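Local coordinates for uncharacterized protein (Neosartorya fumigata, PDB 5J5L) that binds lipid, holding arachidonic acid in a long pocket between its helices, and is probably a cell-wall mannoprotein recognised by host antibodies, at residues 13-16 against 17-21; 41-44 against 45-49; 100-103 against 104-108; 109-112 against 113-117. All coordinates share one frame; numbering follows the deposited sequence.

All four contacts are short pieces of helix, two to three turns long, in an all-helical bundle, and each pairs a buried face with a polar one. Interactions 3 and 4 are successive parts of helix 100-124 and line the arachidonic acid; interaction 1, on helix 3-26, and interaction 2, on helix 31-56, reach it through L20 and I48. Interaction 2 touches all the others: it packs on interaction 1 through L44 and L20, meets interaction 3 where E41 approaches D106, and joins interaction 4 by the D49-K113 salt bridge. Apolar pairs serve the inner faces of 13-21, 41-49 and 100-108, leucines and a buried hydroxyl that of 109-117. Carboxylates gather where helices adjoin; the serines lie outward.

Interaction 1. Residues 13-16 against 17-21; sequences IKTD and INTLT
I13 and I17, one helical turn apart, make the apolar contact of this piece of helix 3-26. The CG2 methyl of I13 meets the CD1 methyl of I17 at 3.7 Å, the two branched chains crossing at a slant. In I17 the CG1 branch stands anti to the carbonyl carbon (chi1 -67°), which lays it back over the preceding turn, with CG1 3.4 Å from I13 O. Beta-branched isoleucine suits such a buried stripe, since its two branches can pack in different directions from one backbone position.

The backbone bonds are regular i to i+4 links: I17 N gives its hydrogen to I13 O at 2.9 Å, and L20 N does the same to D16 O at 2.9 Å. N18 and T19 repeat the pattern with K14 and T15.

Among the polar side chains, K14 and N18 border helix 63-89, running alongside each other in the same direction, and K14 CG, part of the aliphatic stem, lies 3.8 Å from N18 ND2. The stem leaves anti to the backbone nitrogen (chi1 -170°) and remains extended until its last torsion; its ammonium forms a salt bridge with D79 of helix 63-89. T19 OG1 lies 3.0 Å from T15 O.

D16 and L20 face helix 31-56, where both touch L44, while I17 packs on I80 and S83 of helix 63-89. L20 also touches the arachidonic acid. The whole is an amphipathic helix of an antiparallel helical bundle, wedged between two neighbours and contributing to the wall of a lipid pocket.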
# COMPACT_ATOMS: atom_id res chain seq x y z
N ILE A 13 8.04 2.19 0.05
CA ILE A 13 6.73 1.58 0.29
C ILE A 13 6.80 0.05 0.15
O ILE A 13 6.29 -0.68 1.02
CB ILE A 13 5.66 2.19 -0.65
CG1 ILE A 13 5.41 3.66 -0.27
CG2 ILE A 13 4.37 1.38 -0.60
CD1 ILE A 13 4.77 4.49 -1.36
N LYS A 14 7.45 -0.42 -0.90
CA LYS A 14 7.60 -1.86 -1.13
C LYS A 14 8.29 -2.50 0.07
O LYS A 14 7.85 -3.54 0.59
CB LYS A 14 8.44 -2.11 -2.39
CG LYS A 14 8.46 -3.56 -2.84
CD LYS A 14 9.35 -3.71 -4.06
CE LYS A 14 9.20 -5.05 -4.75
NZ LYS A 14 8.09 -5.04 -5.74
N THR A 15 9.38 -1.89 0.52
CA THR A 15 10.09 -2.40 1.69
C THR A 15 9.20 -2.43 2.93
O THR A 15 9.17 -3.45 3.64
CB THR A 15 11.38 -1.60 1.92
OG1 THR A 15 12.18 -1.73 0.74
CG2 THR A 15 12.16 -2.15 3.10
N ASP A 16 8.43 -1.36 3.17
CA ASP A 16 7.50 -1.30 4.30
C ASP A 16 6.50 -2.45 4.27
O ASP A 16 6.25 -3.08 5.30
CB ASP A 16 6.68 -0.00 4.29
CG ASP A 16 7.50 1.26 4.53
OD1 ASP A 16 8.62 1.23 5.13
OD2 ASP A 16 6.97 2.34 4.16
N ILE A 17 5.91 -2.69 3.10
CA ILE A 17 4.90 -3.73 2.94
C ILE A 17 5.50 -5.10 3.27
O ILE A 17 4.88 -5.89 3.99
CB ILE A 17 4.29 -3.75 1.53
CG1 ILE A 17 3.46 -2.48 1.28
CG2 ILE A 17 3.40 -4.97 1.33
CD1 ILE A 17 3.23 -2.16 -0.18
N ASN A 18 6.69 -5.37 2.75
CA ASN A 18 7.28 -6.68 2.96
C ASN A 18 7.69 -6.89 4.41
O ASN A 18 7.56 -7.99 4.93
CB ASN A 18 8.41 -6.89 1.97
CG ASN A 18 7.88 -7.04 0.55
OD1 ASN A 18 6.83 -7.67 0.33
ND2 ASN A 18 8.57 -6.45 -0.40
N THR A 19 8.09 -5.82 5.08
CA THR A 19 8.33 -5.87 6.51
C THR A 19 7.04 -6.17 7.29
O THR A 19 7.03 -7.03 8.16
CB THR A 19 8.99 -4.58 7.01
OG1 THR A 19 10.22 -4.39 6.29
CG2 THR A 19 9.26 -4.63 8.51
N LEU A 20 5.96 -5.50 6.95
CA LEU A 20 4.67 -5.80 7.59
C LEU A 20 4.26 -7.27 7.45
O LEU A 20 3.79 -7.89 8.40
CB LEU A 20 3.56 -4.94 7.00
CG LEU A 20 3.37 -3.58 7.64
CD1 LEU A 20 2.31 -2.82 6.86
CD2 LEU A 20 2.95 -3.69 9.10
N THR A 21 4.41 -7.80 6.24
CA THR A 21 4.07 -9.18 5.96
C THR A 21 4.85 -10.11 6.88
O THR A 21 4.31 -11.11 7.38
CB THR A 21 4.33 -9.55 4.49
OG1 THR A 21 3.55 -8.69 3.64
CG2 THR A 21 3.97 -10.99 4.20

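Interaction 2. Residues 41-44 against 45-49; sequences EQQL and ESDID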
# COMPACT_ATOMS: atom_id res chain seq x y z
N GLU A 41 3.13 -0.12 10.22
CA GLU A 41 1.96 0.29 9.46
C GLU A 41 1.85 1.81 9.37
O GLU A 41 1.47 2.34 8.33
CB GLU A 41 0.70 -0.31 10.05
CG GLU A 41 -0.54 -0.08 9.21
CD GLU A 41 -1.17 1.28 9.38
OE1 GLU A 41 -0.89 1.98 10.39
OE2 GLU A 41 -2.00 1.65 8.50
N GLN A 42 2.19 2.50 10.46
CA GLN A 42 2.10 3.96 10.49
C GLN A 42 3.21 4.59 9.64
O GLN A 42 2.99 5.62 8.99
CB GLN A 42 2.12 4.47 11.93
CG GLN A 42 0.82 4.17 12.66
CD GLN A 42 -0.30 5.11 12.25
OE1 GLN A 42 -1.25 4.71 11.56
NE2 GLN A 42 -0.20 6.35 12.66
N GLN A 43 4.38 3.95 9.65
CA GLN A 43 5.47 4.34 8.74
C GLN A 43 5.02 4.18 7.29
O GLN A 43 5.27 5.06 6.44
CB GLN A 43 6.72 3.51 9.00
CG GLN A 43 7.96 4.02 8.27
CD GLN A 43 8.29 5.47 8.61
OE1 GLN A 43 8.48 5.83 9.77
NE2 GLN A 43 8.36 6.32 7.57
N LEU A 44 4.35 3.08 7.00
CA LEU A 44 3.82 2.82 5.67
C LEU A 44 2.85 3.92 5.25
O LEU A 44 2.95 4.46 4.14
CB LEU A 44 3.14 1.44 5.59
CG LEU A 44 2.38 1.07 4.31
CD1 LEU A 44 3.26 1.23 3.08
CD2 LEU A 44 1.83 -0.34 4.41
N GLU A 45 1.92 4.27 6.13
CA GLU A 45 0.98 5.37 5.85
C GLU A 45 1.72 6.67 5.49
O GLU A 45 1.39 7.34 4.50
CB GLU A 45 0.04 5.62 7.03
CG GLU A 45 -1.00 4.53 7.28
CD GLU A 45 -2.09 4.95 8.26
OE1 GLU A 45 -2.23 6.15 8.56
OE2 GLU A 45 -2.82 4.08 8.76
N SER A 46 2.74 7.01 6.28
CA SER A 46 3.53 8.21 6.07
C SER A 46 4.25 8.16 4.72
O SER A 46 4.31 9.16 4.00
CB SER A 46 4.57 8.34 7.20
OG SER A 46 5.29 9.55 7.10
N ASP A 47 4.82 7.00 4.41
CA ASP A 47 5.56 6.81 3.17
C ASP A 47 4.66 6.89 1.93
O ASP A 47 5.08 7.42 0.89
CB ASP A 47 6.35 5.49 3.22
CG ASP A 47 7.51 5.54 4.25
OD1 ASP A 47 7.98 6.64 4.60
OD2 ASP A 47 7.97 4.46 4.70
N ILE A 48 3.43 6.40 2.04
CA ILE A 48 2.48 6.51 0.93
C ILE A 48 2.13 7.99 0.74
O ILE A 48 2.13 8.49 -0.39
CB ILE A 48 1.19 5.68 1.18
CG1 ILE A 48 1.50 4.16 1.15
CG2 ILE A 48 0.12 6.01 0.14
CD1 ILE A 48 0.44 3.29 1.74
N ASP A 49 1.84 8.68 1.83
CA ASP A 49 1.51 10.11 1.78
C ASP A 49 2.68 10.92 1.23
O ASP A 49 2.46 11.88 0.48
CB ASP A 49 1.08 10.63 3.15
CG ASP A 49 -0.31 10.15 3.56
OD1 ASP A 49 -1.05 9.62 2.69
OD2 ASP A 49 -0.67 10.31 4.74
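The carboxylates of E41 and E45 meet almost at right angles, their planes 87° apart, with E41 OE2 only 2.6 Å from E45 OE2. Two acid oxygens so close suggest that one group carries a proton and shares it, which the burial of E41 and the nearby D106 carboxylate may favour. E41 is bent at its second torsion (chi2 -80°), bringing its acid group across the extended chain of E45, whose CG lies 3.3 Å from E41 OE2.

On another face, Q43 and D47 cross with their flat groups 44° apart. Q43 NE2 donates to D47 OD1 at 3.0 Å; the oxygen lies in the amide plane, but the nitrogen approaches from above the carboxylate plane, and a second bond to OD2 is weak. Glutamine's longer, folded chain can span the turn to the short aspartate.

The apolar side belongs to L44 and I48, whose CD1 methyls touch at 3.7 Å. The backbone that carries them keeps i to i+4 bonds, such as I48 N to L44 O at 2.9 Å. L44 packs against I13 and L20 of helix 3-26 and L110 of helix 100-124, and I48 touches the arachidonic acid: an amphipathic helix within a helical bundle that encloses a lipid-binding pocket.

Interaction 3. Residues 100-103 against 104-108; sequences GSLV and LSDLN. With ACD (arachidonic acid), chain B.
V103 and L107 lie side by side and point the same way, V103 CG1 resting 4.0 Å from L107 CD1. Each offers its other branch to the arachidonic acid: V103 CG2 sits 3.6 Å from ACD C4, and L107 CD2 lies 3.9 Å from ACD C12. The valine's CG2 is anti to the carbonyl carbon and CG1 anti to the backbone nitrogen (chi1 175°), an arrangement that divides one short side chain between ligand and helix neighbour.

L102 and D106 are angled across one another instead, with L102 CD1 4.0 Å from D106 OD1. L102 CD2 continues to ACD C6 at 3.9 Å, giving the lipid a further aliphatic surface. D106 is the polar exception in this wall: its OD2 comes within 3.3 Å of ACD C8, a carbon of the chain, and accepts a hydrogen bond from Q38, which probably offsets part of the cost of burying the acid. The backbone beneath is ordinary alpha-helix, L107 N bonding to V103 O at 2.8 Å, while the small polar S101 and S105 occupy the exposed side.

Around this first part of helix 100-124, L104 and L107 pack on I148 of helix 127-150, V103 and L107 meet F151 just beyond that helix, and D106 faces helix 31-56.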
# COMPACT_ATOMS: atom_id res chain seq x y z
N GLY A 100 -9.25 -6.17 16.22
CA GLY A 100 -9.89 -6.11 14.91
C GLY A 100 -10.18 -4.69 14.44
O GLY A 100 -10.01 -4.37 13.26
N SER A 101 -10.61 -3.82 15.36
CA SER A 101 -10.92 -2.42 14.98
C SER A 101 -9.68 -1.65 14.52
O SER A 101 -9.76 -0.79 13.64
CB SER A 101 -11.67 -1.67 16.08
OG SER A 101 -10.86 -1.41 17.21
N LEU A 102 -8.52 -1.99 15.09
CA LEU A 102 -7.26 -1.40 14.66
C LEU A 102 -6.86 -1.83 13.24
O LEU A 102 -6.47 -1.02 12.41
CB LEU A 102 -6.16 -1.72 15.68
CG LEU A 102 -4.79 -1.11 15.40
CD1 LEU A 102 -4.87 0.41 15.31
CD2 LEU A 102 -3.82 -1.53 16.50
N VAL A 103 -6.97 -3.12 12.96
CA VAL A 103 -6.75 -3.64 11.63
C VAL A 103 -7.69 -2.95 10.64
O VAL A 103 -7.24 -2.47 9.58
CB VAL A 103 -6.89 -5.17 11.57
CG1 VAL A 103 -6.79 -5.66 10.13
CG2 VAL A 103 -5.83 -5.83 12.44
N LEU A 104 -8.97 -2.86 10.99
CA LEU A 104 -9.97 -2.28 10.11
C LEU A 104 -9.65 -0.81 9.86
O LEU A 104 -9.69 -0.35 8.71
CB LEU A 104 -11.37 -2.45 10.69
CG LEU A 104 -12.53 -2.00 9.81
CD1 LEU A 104 -12.50 -2.75 8.48
CD2 LEU A 104 -13.85 -2.23 10.54
N SER A 105 -9.30 -0.09 10.91
CA SER A 105 -8.95 1.34 10.79
C SER A 105 -7.78 1.52 9.84
O SER A 105 -7.79 2.41 8.97
CB SER A 105 -8.62 1.93 12.16
OG SER A 105 -8.29 3.31 12.08
N ASP A 106 -6.76 0.68 10.02
CA ASP A 106 -5.57 0.69 9.20
C ASP A 106 -5.91 0.38 7.74
O ASP A 106 -5.45 1.08 6.84
CB ASP A 106 -4.55 -0.35 9.69
CG ASP A 106 -3.84 0.04 10.98
OD1 ASP A 106 -4.03 1.16 11.51
OD2 ASP A 106 -3.06 -0.82 11.46
N LEU A 107 -6.73 -0.64 7.51
CA LEU A 107 -7.10 -1.01 6.13
C LEU A 107 -7.79 0.15 5.41
O LEU A 107 -7.46 0.44 4.26
CB LEU A 107 -7.99 -2.23 6.11
CG LEU A 107 -7.30 -3.57 6.42
CD1 LEU A 107 -8.37 -4.62 6.66
CD2 LEU A 107 -6.37 -3.98 5.28
N ASN A 108 -8.73 0.80 6.09
CA ASN A 108 -9.45 1.92 5.47
C ASN A 108 -8.52 3.09 5.18
O ASN A 108 -8.60 3.70 4.10
CB ASN A 108 -10.62 2.33 6.35
CG ASN A 108 -11.78 1.37 6.24
OD1 ASN A 108 -12.20 1.01 5.14
ND2 ASN A 108 -12.32 0.96 7.39
C1 ACD B . 0.86 -8.14 13.79
C2 ACD B . -0.25 -7.17 13.48
C3 ACD B . -1.57 -7.72 14.00
C4 ACD B . -2.65 -6.64 14.00
C5 ACD B . -2.16 -5.42 14.76
C6 ACD B . -2.05 -4.19 14.25
C7 ACD B . -2.46 -3.81 12.85
C8 ACD B . -1.27 -3.61 11.92
C9 ACD B . -1.28 -3.94 10.62
C10 ACD B . -2.44 -4.60 9.89
C11 ACD B . -3.26 -3.59 9.13
C12 ACD B . -3.39 -3.51 7.80
C13 ACD B . -2.73 -4.40 6.76
C14 ACD B . -1.42 -3.71 6.42
C15 ACD B . -0.84 -3.73 5.21
C16 ACD B . -1.43 -4.43 4.02
C17 ACD B . -0.80 -3.89 2.75
C18 ACD B . -1.21 -2.45 2.48
C19 ACD B . -0.70 -1.98 1.15
C20 ACD B . -0.51 -0.48 1.06
O1 ACD B . 1.08 -9.00 12.92
O2 ACD B . 1.53 -8.05 14.84

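Interaction 4. Residues 109-112 against 113-117; sequences ALQS and KTDAL. With ACD (arachidonic acid), chain B.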
# COMPACT_ATOMS: atom_id res chain seq x y z
N ALA A 109 -7.61 3.41 6.12
CA ALA A 109 -6.61 4.47 5.90
C ALA A 109 -5.70 4.15 4.74
O ALA A 109 -5.43 5.00 3.89
CB ALA A 109 -5.79 4.70 7.16
N LEU A 110 -5.19 2.92 4.71
CA LEU A 110 -4.28 2.52 3.65
C LEU A 110 -4.93 2.51 2.28
O LEU A 110 -4.30 2.94 1.29
CB LEU A 110 -3.70 1.14 3.97
CG LEU A 110 -2.66 1.15 5.10
CD1 LEU A 110 -2.48 -0.27 5.62
CD2 LEU A 110 -1.33 1.75 4.68
N GLN A 111 -6.18 2.05 2.21
CA GLN A 111 -6.89 2.09 0.94
C GLN A 111 -7.04 3.55 0.49
O GLN A 111 -6.78 3.86 -0.67
CB GLN A 111 -8.25 1.41 1.00
CG GLN A 111 -8.90 1.42 -0.37
CD GLN A 111 -10.12 0.57 -0.50
OE1 GLN A 111 -10.80 0.26 0.47
NE2 GLN A 111 -10.44 0.21 -1.73
N SER A 112 -7.50 4.43 1.38
CA SER A 112 -7.67 5.84 1.03
C SER A 112 -6.37 6.46 0.52
O SER A 112 -6.34 7.17 -0.52
CB SER A 112 -8.19 6.63 2.24
OG SER A 112 -8.39 7.99 1.91
N LYS A 113 -5.31 6.22 1.27
CA LYS A 113 -4.01 6.82 0.96
C LYS A 113 -3.41 6.23 -0.33
O LYS A 113 -2.83 6.97 -1.14
CB LYS A 113 -3.05 6.68 2.14
CG LYS A 113 -3.46 7.49 3.36
CD LYS A 113 -2.56 7.22 4.55
CE LYS A 113 -3.06 7.97 5.78
NZ LYS A 113 -3.10 9.44 5.56
N THR A 114 -3.59 4.93 -0.53
CA THR A 114 -3.12 4.27 -1.76
C THR A 114 -3.92 4.76 -2.98
O THR A 114 -3.35 5.01 -4.06
CB THR A 114 -3.24 2.75 -1.65
OG1 THR A 114 -2.45 2.31 -0.53
CG2 THR A 114 -2.74 2.05 -2.94
N ASP A 115 -5.22 4.92 -2.81
CA ASP A 115 -6.05 5.45 -3.90
C ASP A 115 -5.60 6.87 -4.29
O ASP A 115 -5.56 7.22 -5.49
CB ASP A 115 -7.52 5.44 -3.50
CG ASP A 115 -8.11 4.04 -3.48
OD1 ASP A 115 -7.43 3.11 -3.96
OD2 ASP A 115 -9.25 3.86 -2.99
N ALA A 116 -5.26 7.70 -3.29
CA ALA A 116 -4.80 9.05 -3.56
C ALA A 116 -3.48 9.03 -4.31
O ALA A 116 -3.26 9.84 -5.23
CB ALA A 116 -4.65 9.84 -2.26
N LEU A 117 -2.59 8.13 -3.90
CA LEU A 117 -1.30 7.98 -4.57
C LEU A 117 -1.51 7.59 -6.03
O LEU A 117 -0.91 8.18 -6.95
CB LEU A 117 -0.42 6.94 -3.87
CG LEU A 117 0.90 6.57 -4.58
CD1 LEU A 117 1.76 7.79 -4.86
CD2 LEU A 117 1.63 5.52 -3.75
C1 ACD B . 0.86 -8.14 13.79
C2 ACD B . -0.25 -7.17 13.48
C3 ACD B . -1.57 -7.72 14.00
C4 ACD B . -2.65 -6.64 14.00
C5 ACD B . -2.16 -5.42 14.76
C6 ACD B . -2.05 -4.19 14.25
C7 ACD B . -2.46 -3.81 12.85
C8 ACD B . -1.27 -3.61 11.92
C9 ACD B . -1.28 -3.94 10.62
C10 ACD B . -2.44 -4.60 9.89
C11 ACD B . -3.26 -3.59 9.13
C12 ACD B . -3.39 -3.51 7.80
C13 ACD B . -2.73 -4.40 6.76
C14 ACD B . -1.42 -3.71 6.42
C15 ACD B . -0.84 -3.73 5.21
C16 ACD B . -1.43 -4.43 4.02
C17 ACD B . -0.80 -3.89 2.75
C18 ACD B . -1.21 -2.45 2.48
C19 ACD B . -0.70 -1.98 1.15
C20 ACD B . -0.51 -0.48 1.06
O1 ACD B . 1.08 -9.00 12.92
O2 ACD B . 1.53 -8.05 14.84
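T114 and L110 form the close-packed side of this turn. The hydroxyl T114 OG1 donates to L110 O at 2.7 Å, and T114 N donates to the same oxygen at 2.8 Å, so one carbonyl is gripped twice by one residue. The two donors arrive from opposite faces of the carbonyl plane, the hydroxyl 36° above it. Its place follows from the torsion: OG1 stands anti to the carbonyl carbon (chi1 -59°), which brings the hydroxyl beside L110 O. Threonine suits this buried spot because the helix itself satisfies its hydroxyl, which can then face the lipid tail, with T114 OG1 3.8 Å from ACD C20. Beside it the CD1 methyl of L110 touches the chain at ACD C14, 3.7 Å away.

These residues form part of the wall of the fatty-acid pocket in a helical bundle, helix 100-124 lying between helices 31-56 and 127-150, with F144 of the latter packed on both L110 and T114.

The flanks are looser and more polar. Q111 and D115 cross with amide and carboxylate planes 63° apart, and they meet through carbon, Q111 CG lying 3.6 Å from D115 OD2; the amide nitrogen instead bonds to D141 of helix 127-150. K113 runs its aliphatic stem past the A109 carbonyl, K113 CG being 3.2 Å from A109 O, and carries its ammonium to a salt bridge with D49 of helix 31-56. A109 is small enough to sit against E45 there, whereas S112 and A116, short residues joined by the backbone bond from A116 N to S112 O at 3.0 Å, face solvent.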